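PDB 7MQ5: universal stress protein from Pseudomonas aeruginosa UCBPP-PA14, which is of unknown function but belongs to the universal stress protein family, whose members are generally linked to survival under stress and often bind nucleotides. Local coordinates for residues 119-130 with 264-275; 132-142 with 154-165. All blocks are in the same frame, centred on the assembly; numbering follows the deposited sequence.

Both contacts involve strands of one mixed beta sheet and lie about 12 Å apart, centre to centre. Interaction 1 joins strand 123-126 to strand 270-274, the antiparallel pair in the middle of the sheet. Interaction 2 packs helix 148-167 on strand 136-141. Its segments fall between those of interaction 1 along the chain, and strand 136-141 is the next strand after 123-126. The two contacts touch: Trp132 of interaction 2 probably donates a hydrogen bond from NE1 to Asp270 OD2 of interaction 1. The strand order suggests two five-stranded halves, as in tandem universal stress proteins. Interaction 1 joins them, and interaction 2 builds the second.

Interaction 1: 119-130 with 264-275; sequences APCPVLMTKTAR and LDTLESDVLVLK
Lys127 reaches across from the end of strand 123-126 to the end of helix 258-264 and the loop after it. Its chain bends at chi3 (77°) and brings NZ to two backbone carbonyls, Leu264 O at 2.8 Å and Leu267 O at 2.7 Å. The second is met in the carbonyl plane. The chain of Lys127 runs over Ser269 O, a buried carbonyl oxygen with no polar partner in the model.

Asp270, on the neighbouring strand, holds the backbone just past strand 123-126. Its OD1 takes two backbone N-H groups, Lys127 N at 2.8 Å and Thr128 N at 3.2 Å. Lys127 N comes from above the carboxylate plane, while Thr128 N lies nearly in line with the C-O bond. Arg26 forms a salt bridge to OD2, which probably favours the ionised carboxylate.

At the other end, Lys275 NZ donates to Ala119 O on a lone pair (2.8 Å) and to Leu116 O. A water held by NZ also donates to Cys121 O and Val273 O.

Between these ends the strands are antiparallel, with hydrogen-bonded pairs Val123-Val273 and Met125-Val271 (Met125 is selenomethionine). Pro122 CB packs on Leu274 CD2 at 3.6 Å. This pair is the seam between two five-stranded halves of the sheet, consistent with a tandem universal stress protein.

Strand 92-96 flanks strand 123-126 and strand 240-244 flanks 270-274, while helix 110-118 touches the face carrying Val123 and Met125, and helix 277-287 meets Pro120 and Lys275.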
loop_
_atom_site.group_PDB
_atom_site.type_symbol
_atom_site.label_atom_id
_atom_site.label_comp_id
_atom_site.label_asym_id
_atom_site.label_seq_id
_atom_site.Cartn_x
_atom_site.Cartn_y
_atom_site.Cartn_z
ATOM N N ALA A 119 3.680 6.224 9.239
ATOM C CA ALA A 119 4.295 6.686 7.974
ATOM C C ALA A 119 3.460 7.795 7.351
ATOM O O ALA A 119 2.273 7.602 7.093
ATOM C CB ALA A 119 4.442 5.535 7.025
ATOM N N PRO A 120 4.074 8.950 7.013
ATOM C CA PRO A 120 3.322 10.051 6.410
ATOM C C PRO A 120 3.304 9.995 4.878
ATOM O O PRO A 120 3.395 11.010 4.209
ATOM C CB PRO A 120 4.075 11.275 6.939
ATOM C CG PRO A 120 5.508 10.814 6.977
ATOM C CD PRO A 120 5.447 9.354 7.380
ATOM N N CYS A 121 3.167 8.787 4.357
ATOM C CA CYS A 121 3.150 8.550 2.904
ATOM C C CYS A 121 2.599 7.156 2.663
ATOM O O CYS A 121 2.476 6.365 3.606
ATOM C CB CYS A 121 4.556 8.652 2.316
ATOM S SG CYS A 121 5.743 7.440 2.967
ATOM N N PRO A 122 2.272 6.815 1.398
ATOM C CA PRO A 122 1.883 5.455 1.046
ATOM C C PRO A 122 2.955 4.432 1.453
ATOM O O PRO A 122 4.152 4.702 1.349
ATOM C CB PRO A 122 1.737 5.529 -0.485
ATOM C CG PRO A 122 1.326 6.965 -0.743
ATOM C CD PRO A 122 2.117 7.751 0.273
ATOM N N VAL A 123 2.497 3.289 1.944
ATOM C CA VAL A 123 3.400 2.163 2.287
ATOM C C VAL A 123 2.944 0.928 1.519
ATOM O O VAL A 123 1.759 0.562 1.613
ATOM C CB VAL A 123 3.414 1.855 3.791
ATOM C CG1 VAL A 123 4.319 0.667 4.075
ATOM C CG2 VAL A 123 3.847 3.064 4.606
ATOM N N LEU A 124 3.867 0.325 0.780
ATOM C CA LEU A 124 3.631 -0.964 0.106
ATOM C C LEU A 124 4.289 -2.052 0.947
ATOM O O LEU A 124 5.516 -2.085 1.070
ATOM C CB LEU A 124 4.240 -0.930 -1.295
ATOM C CG LEU A 124 4.171 -2.239 -2.071
ATOM C CD1 LEU A 124 2.731 -2.683 -2.306
ATOM C CD2 LEU A 124 4.922 -2.108 -3.383
HETATM N N MSE A 125 3.458 -2.884 1.572
HETATM C CA MSE A 125 3.908 -4.043 2.319
HETATM C C MSE A 125 3.841 -5.238 1.379
HETATM O O MSE A 125 2.745 -5.609 0.956
HETATM C CB MSE A 125 2.983 -4.315 3.505
HETATM C CG MSE A 125 2.981 -3.241 4.565
HETATM SE SE MSE A 125 4.711 -3.043 5.458
HETATM C CE MSE A 125 4.974 -4.914 6.005
ATOM N N THR A 126 4.992 -5.805 1.014
ATOM C CA THR A 126 4.967 -6.941 0.099
ATOM C C THR A 126 4.741 -8.219 0.909
ATOM O O THR A 126 5.445 -8.432 1.904
ATOM C CB THR A 126 6.193 -6.986 -0.825
ATOM O OG1 THR A 126 7.360 -7.459 -0.147
ATOM C CG2 THR A 126 6.501 -5.643 -1.451
ATOM N N LYS A 127 3.768 -9.033 0.493
ATOM C CA LYS A 127 3.424 -10.260 1.253
ATOM C C LYS A 127 3.503 -11.520 0.392
ATOM O O LYS A 127 3.362 -12.614 0.964
ATOM C CB LYS A 127 2.026 -10.144 1.864
ATOM C CG LYS A 127 1.827 -8.947 2.787
ATOM C CD LYS A 127 0.511 -8.962 3.535
ATOM C CE LYS A 127 0.522 -9.930 4.694
ATOM N NZ LYS A 127 -0.791 -9.988 5.381
ATOM N N THR A 128 3.682 -11.384 -0.916
ATOM C CA THR A 128 3.742 -12.567 -1.807
ATOM C C THR A 128 4.986 -12.455 -2.683
ATOM O O THR A 128 5.431 -11.332 -2.943
ATOM C CB THR A 128 2.472 -12.703 -2.659
ATOM O OG1 THR A 128 2.585 -13.892 -3.447
ATOM C CG2 THR A 128 2.222 -11.517 -3.569
ATOM N N ALA A 129 5.520 -13.593 -3.110
ATOM C CA ALA A 129 6.673 -13.596 -4.037
ATOM C C ALA A 129 6.181 -13.639 -5.482
ATOM O O ALA A 129 7.024 -13.542 -6.391
ATOM C CB ALA A 129 7.573 -14.763 -3.748
ATOM N N ARG A 130 4.873 -13.782 -5.689
ATOM C CA ARG A 130 4.360 -13.828 -7.079
ATOM C C ARG A 130 4.705 -12.531 -7.803
ATOM O O ARG A 130 4.601 -11.452 -7.228
ATOM C CB ARG A 130 2.847 -14.024 -7.081
ATOM C CG ARG A 130 2.395 -15.396 -6.607
ATOM C CD ARG A 130 0.883 -15.413 -6.592
ATOM N NE ARG A 130 0.355 -14.679 -5.446
ATOM C CZ ARG A 130 -0.762 -13.951 -5.446
ATOM N NH1 ARG A 130 -1.435 -13.760 -6.566
ATOM N NH2 ARG A 130 -1.161 -13.360 -4.337
ATOM N N LEU A 264 -5.225 -6.193 6.667
ATOM C CA LEU A 264 -3.742 -6.234 6.560
ATOM C C LEU A 264 -3.161 -7.501 7.188
ATOM O O LEU A 264 -2.111 -7.953 6.720
ATOM C CB LEU A 264 -3.164 -4.978 7.219
ATOM C CG LEU A 264 -2.981 -3.801 6.268
ATOM C CD1 LEU A 264 -2.960 -2.467 7.008
ATOM C CD2 LEU A 264 -1.731 -4.004 5.423
ATOM N N ASP A 265 -3.826 -8.040 8.205
ATOM C CA ASP A 265 -3.358 -9.264 8.907
ATOM C C ASP A 265 -3.905 -10.532 8.238
ATOM O O ASP A 265 -3.567 -11.616 8.730
ATOM C CB ASP A 265 -3.781 -9.246 10.379
ATOM C CG ASP A 265 -2.797 -8.585 11.336
ATOM O OD1 ASP A 265 -1.686 -8.196 10.894
ATOM O OD2 ASP A 265 -3.146 -8.468 12.526
ATOM N N THR A 266 -4.689 -10.401 7.159
ATOM C CA THR A 266 -5.359 -11.568 6.516
ATOM C C THR A 266 -4.932 -11.722 5.052
ATOM O O THR A 266 -4.798 -12.846 4.579
ATOM C CB THR A 266 -6.893 -11.427 6.581
ATOM O OG1 THR A 266 -7.267 -11.231 7.944
ATOM C CG2 THR A 266 -7.639 -12.616 6.015
ATOM N N LEU A 267 -4.758 -10.617 4.345
ATOM C CA LEU A 267 -4.456 -10.707 2.898
ATOM C C LEU A 267 -3.154 -11.462 2.655
ATOM O O LEU A 267 -2.189 -11.313 3.445
ATOM C CB LEU A 267 -4.342 -9.300 2.317
ATOM C CG LEU A 267 -5.656 -8.533 2.161
ATOM C CD1 LEU A 267 -5.357 -7.084 1.823
ATOM C CD2 LEU A 267 -6.548 -9.150 1.092
ATOM N N GLU A 268 -3.132 -12.194 1.546
ATOM C CA GLU A 268 -1.924 -12.902 1.060
ATOM C C GLU A 268 -1.306 -12.102 -0.092
ATOM O O GLU A 268 -0.179 -12.414 -0.479
ATOM C CB GLU A 268 -2.282 -14.330 0.657
ATOM C CG GLU A 268 -2.785 -15.161 1.833
ATOM C CD GLU A 268 -3.098 -16.622 1.560
ATOM O OE1 GLU A 268 -3.511 -16.948 0.432
ATOM O OE2 GLU A 268 -2.898 -17.440 2.480
ATOM N N SER A 269 -2.031 -11.125 -0.626
ATOM C CA SER A 269 -1.514 -10.212 -1.666
ATOM C C SER A 269 -0.576 -9.190 -1.020
ATOM O O SER A 269 -0.631 -8.996 0.194
ATOM C CB SER A 269 -2.663 -9.462 -2.338
ATOM O OG SER A 269 -3.292 -8.564 -1.414
ATOM N N ASP A 270 0.253 -8.562 -1.839
ATOM C CA ASP A 270 0.908 -7.325 -1.373
ATOM C C ASP A 270 -0.213 -6.341 -1.010
ATOM O O ASP A 270 -1.341 -6.459 -1.552
ATOM C CB ASP A 270 1.777 -6.691 -2.457
ATOM C CG ASP A 270 3.043 -7.442 -2.817
ATOM O OD1 ASP A 270 3.299 -8.527 -2.252
ATOM O OD2 ASP A 270 3.779 -6.910 -3.667
ATOM N N VAL A 271 0.080 -5.380 -0.148
ATOM C CA VAL A 271 -0.942 -4.382 0.245
ATOM C C VAL A 271 -0.330 -2.985 0.153
ATOM O O VAL A 271 0.721 -2.730 0.772
ATOM C CB VAL A 271 -1.517 -4.645 1.654
ATOM C CG1 VAL A 271 -2.734 -3.763 1.927
ATOM C CG2 VAL A 271 -1.884 -6.107 1.868
ATOM N N LEU A 272 -0.979 -2.115 -0.613
ATOM C CA LEU A 272 -0.614 -0.685 -0.662
ATOM C C LEU A 272 -1.581 0.046 0.263
ATOM O O LEU A 272 -2.807 -0.003 0.014
ATOM C CB LEU A 272 -0.701 -0.152 -2.090
ATOM C CG LEU A 272 -0.374 1.328 -2.231
ATOM C CD1 LEU A 272 1.055 1.623 -1.819
ATOM C CD2 LEU A 272 -0.638 1.830 -3.636
ATOM N N VAL A 273 -1.047 0.662 1.303
ATOM C CA VAL A 273 -1.861 1.337 2.344
ATOM C C VAL A 273 -1.785 2.853 2.156
ATOM O O VAL A 273 -0.689 3.430 2.259
ATOM C CB VAL A 273 -1.363 0.920 3.735
ATOM C CG1 VAL A 273 -2.183 1.594 4.819
ATOM C CG2 VAL A 273 -1.378 -0.592 3.894
ATOM N N LEU A 274 -2.938 3.448 1.867
ATOM C CA LEU A 274 -3.076 4.903 1.687
ATOM C C LEU A 274 -3.818 5.484 2.888
ATOM O O LEU A 274 -4.603 4.765 3.513
ATOM C CB LEU A 274 -3.844 5.179 0.394
ATOM C CG LEU A 274 -3.249 4.539 -0.853
ATOM C CD1 LEU A 274 -4.107 4.839 -2.063
ATOM C CD2 LEU A 274 -1.821 4.997 -1.084
ATOM N N LYS A 275 -3.567 6.750 3.175
ATOM C CA LYS A 275 -4.256 7.449 4.279
ATOM C C LYS A 275 -4.929 8.698 3.742
ATOM O O LYS A 275 -4.512 9.241 2.723
ATOM C CB LYS A 275 -3.281 7.838 5.387
ATOM C CG LYS A 275 -2.510 6.683 6.009
ATOM C CD LYS A 275 -1.719 7.118 7.215
ATOM C CE LYS A 275 -0.971 5.993 7.906
ATOM N NZ LYS A 275 0.272 5.581 7.205
HETATM O O HOH W 1 0.327 4.890 4.453
HETATM O O HOH W 2 1.275 -14.344 0.812
HETATM O O HOH W 3 -0.202 -15.204 -2.168
#

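Interaction 2: 132-142 with 154-165; sequences WTGGKILAAVD and HAGIISHAYDIA
Val141 sits over one face of the His154 ring. Its CB lies 4.0 Å from the ring centroid, 22° off the normal and offset toward the rim, which makes a CH-pi contact. His154 CG is anti to its carbonyl carbon (chi1 -65°), and this swings the ring toward the end of the strand. There CE1 comes within 3.0 Å of Asp142 O.

Ala139 is the small residue in the middle of the interface. Its CB meets Ile157 CG2 at 3.8 Å and Ala161 CB at 3.9 Å, so the two alanine methyls touch directly. Ile158, in one of its conformers, also brings CD1 to the Ala139 methyl. Ile157 also presses its CD1 on Ala140 O.

Ile137, two residues before Ala139 and on the same side of the strand, uses all its branches. CG2 faces Ala161, CG1 lies on Ala165, and CD1 reaches Ile164 CG2 at 3.8 Å, the two side chains crossing at about a right angle. The same Ile164 methyl meets Trp132 CZ3 at 3.8 Å. One methyl of Ile164 thus touches both Ile137 and the indole.

Outward of this shell, Trp132 begins a type II turn that leads into the strand, closed by Gly135 N to Trp132 O. Its ring also rests on Arg26, Leu29 and Ile30 of helix 22-34.

The helix runs antiparallel to the strand at 8.2 Å between axes, as the helix of a beta-alpha-beta crossover to strand 171-178. Val141 touches Val174 of that strand, while Ile137 touches Val240 of strand 240-244 on the other flank.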
loop_
_atom_site.group_PDB
_atom_site.type_symbol
_atom_site.label_atom_id
_atom_site.label_comp_id
_atom_site.label_asym_id
_atom_site.label_seq_id
_atom_site.Cartn_x
_atom_site.Cartn_y
_atom_site.Cartn_z
ATOM N N TRP A 132 4.154 -9.245 -10.122
ATOM C CA TRP A 132 2.952 -8.432 -10.432
ATOM C C TRP A 132 2.534 -8.581 -11.894
ATOM O O TRP A 132 1.339 -8.481 -12.163
ATOM C CB TRP A 132 3.252 -6.963 -10.179
ATOM C CG TRP A 132 3.251 -6.568 -8.743
ATOM C CD1 TRP A 132 3.250 -7.374 -7.640
ATOM C CD2 TRP A 132 3.358 -5.224 -8.262
ATOM N NE1 TRP A 132 3.280 -6.611 -6.506
ATOM C CE2 TRP A 132 3.377 -5.293 -6.853
ATOM C CE3 TRP A 132 3.449 -3.974 -8.882
ATOM C CZ2 TRP A 132 3.454 -4.151 -6.057
ATOM C CZ3 TRP A 132 3.514 -2.848 -8.094
ATOM C CH2 TRP A 132 3.527 -2.941 -6.704
ATOM N N THR A 133 3.511 -8.730 -12.792
ATOM C CA THR A 133 3.236 -8.692 -14.246
ATOM C C THR A 133 2.156 -9.707 -14.607
ATOM O O THR A 133 2.276 -10.907 -14.258
ATOM C CB THR A 133 4.532 -8.843 -15.046
ATOM O OG1 THR A 133 5.357 -7.731 -14.703
ATOM C CG2 THR A 133 4.316 -8.872 -16.542
ATOM N N GLY A 134 1.122 -9.211 -15.279
ATOM C CA GLY A 134 0.021 -10.066 -15.742
ATOM C C GLY A 134 -0.963 -10.454 -14.654
ATOM O O GLY A 134 -1.902 -11.199 -14.978
ATOM N N GLY A 135 -0.798 -9.969 -13.425
ATOM C CA GLY A 135 -1.711 -10.402 -12.350
ATOM C C GLY A 135 -2.980 -9.572 -12.253
ATOM O O GLY A 135 -3.348 -8.884 -13.224
ATOM N N LYS A 136 -3.634 -9.649 -11.101
ATOM C CA LYS A 136 -4.877 -8.885 -10.830
ATOM C C LYS A 136 -4.633 -7.926 -9.665
ATOM O O LYS A 136 -4.089 -8.343 -8.623
ATOM C CB LYS A 136 -6.041 -9.837 -10.560
ATOM C CG LYS A 136 -6.366 -10.730 -11.750
ATOM C CD LYS A 136 -7.622 -11.540 -11.580
ATOM C CE LYS A 136 -7.883 -12.451 -12.764
ATOM N NZ LYS A 136 -9.036 -13.349 -12.530
ATOM N N ILE A 137 -5.021 -6.676 -9.863
ATOM C CA ILE A 137 -4.892 -5.589 -8.860
ATOM C C ILE A 137 -6.294 -5.311 -8.319
ATOM O O ILE A 137 -7.199 -5.075 -9.129
ATOM C CB ILE A 137 -4.290 -4.327 -9.507
ATOM C CG1 ILE A 137 -3.078 -4.645 -10.393
ATOM C CG2 ILE A 137 -3.993 -3.268 -8.445
ATOM C CD1 ILE A 137 -1.967 -5.405 -9.706
ATOM N N LEU A 138 -6.440 -5.321 -6.999
ATOM C CA LEU A 138 -7.755 -5.112 -6.366
ATOM C C LEU A 138 -7.762 -3.795 -5.592
ATOM O O LEU A 138 -6.893 -3.596 -4.756
ATOM C CB LEU A 138 -8.056 -6.280 -5.425
ATOM C CG LEU A 138 -9.391 -6.198 -4.693
ATOM C CD1 LEU A 138 -10.568 -6.190 -5.667
ATOM C CD2 LEU A 138 -9.491 -7.350 -3.714
ATOM N N ALA A 139 -8.725 -2.933 -5.886
ATOM C CA ALA A 139 -8.931 -1.673 -5.137
ATOM C C ALA A 139 -10.125 -1.863 -4.199
ATOM O O ALA A 139 -11.170 -2.333 -4.669
ATOM C CB ALA A 139 -9.173 -0.533 -6.095
ATOM N N ALA A 140 -9.996 -1.481 -2.928
ATOM C CA ALA A 140 -11.098 -1.597 -1.952
ATOM C C ALA A 140 -11.682 -0.209 -1.671
ATOM O O ALA A 140 -10.949 0.675 -1.223
ATOM C CB ALA A 140 -10.611 -2.245 -0.678
ATOM N N VAL A 141 -12.972 -0.041 -1.936
ATOM C CA VAL A 141 -13.685 1.236 -1.676
ATOM C C VAL A 141 -15.041 0.930 -1.019
ATOM O O VAL A 141 -15.347 -0.257 -0.751
ATOM C CB VAL A 141 -13.858 2.009 -2.993
ATOM C CG1 VAL A 141 -12.520 2.333 -3.647
ATOM C CG2 VAL A 141 -14.768 1.251 -3.952
ATOM N N ASP A 142 -15.769 1.978 -0.650
ATOM C CA ASP A 142 -17.179 1.830 -0.193
ATOM C C ASP A 142 -17.972 2.859 -0.994
ATOM O O ASP A 142 -18.003 4.026 -0.589
ATOM C CB ASP A 142 -17.361 1.982 1.321
ATOM C CG ASP A 142 -18.808 1.806 1.782
ATOM O OD1 ASP A 142 -19.703 1.680 0.912
ATOM O OD2 ASP A 142 -19.035 1.792 3.010
ATOM N N HIS A 154 -11.128 7.616 -2.041
ATOM C CA HIS A 154 -11.439 6.658 -3.133
ATOM C C HIS A 154 -10.706 7.061 -4.414
ATOM O O HIS A 154 -10.216 6.154 -5.118
ATOM C CB HIS A 154 -12.949 6.560 -3.375
ATOM C CG HIS A 154 -13.704 5.986 -2.231
ATOM N ND1 HIS A 154 -15.045 6.237 -2.033
ATOM C CD2 HIS A 154 -13.301 5.234 -1.188
ATOM C CE1 HIS A 154 -15.445 5.618 -0.944
ATOM N NE2 HIS A 154 -14.401 4.996 -0.408
ATOM N N ALA A 155 -10.658 8.355 -4.728
ATOM C CA ALA A 155 -9.954 8.789 -5.954
ATOM C C ALA A 155 -8.483 8.368 -5.854
ATOM O O ALA A 155 -7.922 7.914 -6.870
ATOM C CB ALA A 155 -10.102 10.279 -6.140
ATOM N N GLY A 156 -7.878 8.479 -4.664
ATOM C CA GLY A 156 -6.460 8.101 -4.510
ATOM C C GLY A 156 -6.266 6.597 -4.616
ATOM O O GLY A 156 -5.292 6.134 -5.249
ATOM N N ILE A 157 -7.179 5.836 -4.023
ATOM C CA ILE A 157 -7.101 4.351 -4.089
ATOM C C ILE A 157 -7.189 3.916 -5.554
ATOM O O ILE A 157 -6.356 3.117 -6.000
ATOM C CB ILE A 157 -8.225 3.739 -3.235
ATOM C CG1 ILE A 157 -7.970 3.955 -1.740
ATOM C CG2 ILE A 157 -8.439 2.268 -3.572
ATOM C CD1 ILE A 157 -9.203 3.770 -0.883
ATOM N N ILE A 158 -8.120 4.504 -6.311
ATOM C CA ILE A 158 -8.284 4.116 -7.741
ATOM C C ILE A 158 -7.097 4.627 -8.565
ATOM O O ILE A 158 -6.645 3.889 -9.462
ATOM C CB ILE A 158 -9.625 4.620 -8.301
ATOM C CG1 ILE A 158 -10.818 3.993 -7.575
ATOM C CG2 ILE A 158 -9.697 4.391 -9.803
ATOM C CD1 ILE A 158 -10.874 2.484 -7.630
ATOM N N SER A 159 -6.608 5.839 -8.301
ATOM C CA SER A 159 -5.479 6.347 -9.120
ATOM C C SER A 159 -4.257 5.436 -8.951
ATOM O O SER A 159 -3.574 5.122 -9.930
ATOM C CB SER A 159 -5.157 7.764 -8.743
ATOM O OG SER A 159 -4.136 8.274 -9.575
ATOM N N HIS A 160 -3.977 5.047 -7.710
ATOM C CA HIS A 160 -2.781 4.201 -7.471
ATOM C C HIS A 160 -3.008 2.799 -8.044
ATOM O O HIS A 160 -2.104 2.265 -8.702
ATOM C CB HIS A 160 -2.426 4.118 -5.981
ATOM C CG HIS A 160 -1.805 5.352 -5.397
ATOM N ND1 HIS A 160 -2.553 6.450 -5.000
ATOM C CD2 HIS A 160 -0.517 5.671 -5.136
ATOM C CE1 HIS A 160 -1.751 7.374 -4.500
ATOM N NE2 HIS A 160 -0.506 6.912 -4.558
ATOM N N ALA A 161 -4.202 2.235 -7.836
ATOM C CA ALA A 161 -4.465 0.865 -8.338
ATOM C C ALA A 161 -4.407 0.808 -9.868
ATOM O O ALA A 161 -3.833 -0.140 -10.418
ATOM C CB ALA A 161 -5.793 0.380 -7.827
ATOM N N TYR A 162 -4.945 1.834 -10.531
ATOM C CA TYR A 162 -4.923 1.923 -12.012
ATOM C C TYR A 162 -3.481 2.104 -12.501
ATOM O O TYR A 162 -3.096 1.430 -13.462
ATOM C CB TYR A 162 -5.863 3.047 -12.453
ATOM C CG TYR A 162 -5.882 3.366 -13.927
ATOM C CD1 TYR A 162 -5.819 2.371 -14.892
ATOM C CD2 TYR A 162 -6.100 4.665 -14.354
ATOM C CE1 TYR A 162 -5.892 2.670 -16.244
ATOM C CE2 TYR A 162 -6.187 4.981 -15.700
ATOM C CZ TYR A 162 -6.083 3.980 -16.650
ATOM O OH TYR A 162 -6.170 4.273 -17.979
ATOM N N ASP A 163 -2.691 2.955 -11.850
ATOM C CA ASP A 163 -1.287 3.121 -12.313
ATOM C C ASP A 163 -0.535 1.798 -12.150
ATOM O O ASP A 163 0.283 1.453 -13.015
ATOM C CB ASP A 163 -0.572 4.222 -11.545
ATOM C CG ASP A 163 -1.140 5.604 -11.777
ATOM O OD1 ASP A 163 -1.847 5.795 -12.794
ATOM O OD2 ASP A 163 -0.876 6.474 -10.936
ATOM N N ILE A 164 -0.815 1.069 -11.076
ATOM C CA ILE A 164 -0.109 -0.226 -10.858
ATOM C C ILE A 164 -0.545 -1.211 -11.952
ATOM O O ILE A 164 0.310 -1.908 -12.516
ATOM C CB ILE A 164 -0.377 -0.756 -9.438
ATOM C CG1 ILE A 164 0.371 0.087 -8.407
ATOM C CG2 ILE A 164 0.001 -2.219 -9.330
ATOM C CD1 ILE A 164 -0.009 -0.180 -6.984
ATOM N N ALA A 165 -1.838 -1.276 -12.239
ATOM C CA ALA A 165 -2.312 -2.205 -13.288
ATOM C C ALA A 165 -1.612 -1.875 -14.611
ATOM O O ALA A 165 -1.232 -2.807 -15.337
ATOM C CB ALA A 165 -3.815 -2.125 -13.404
#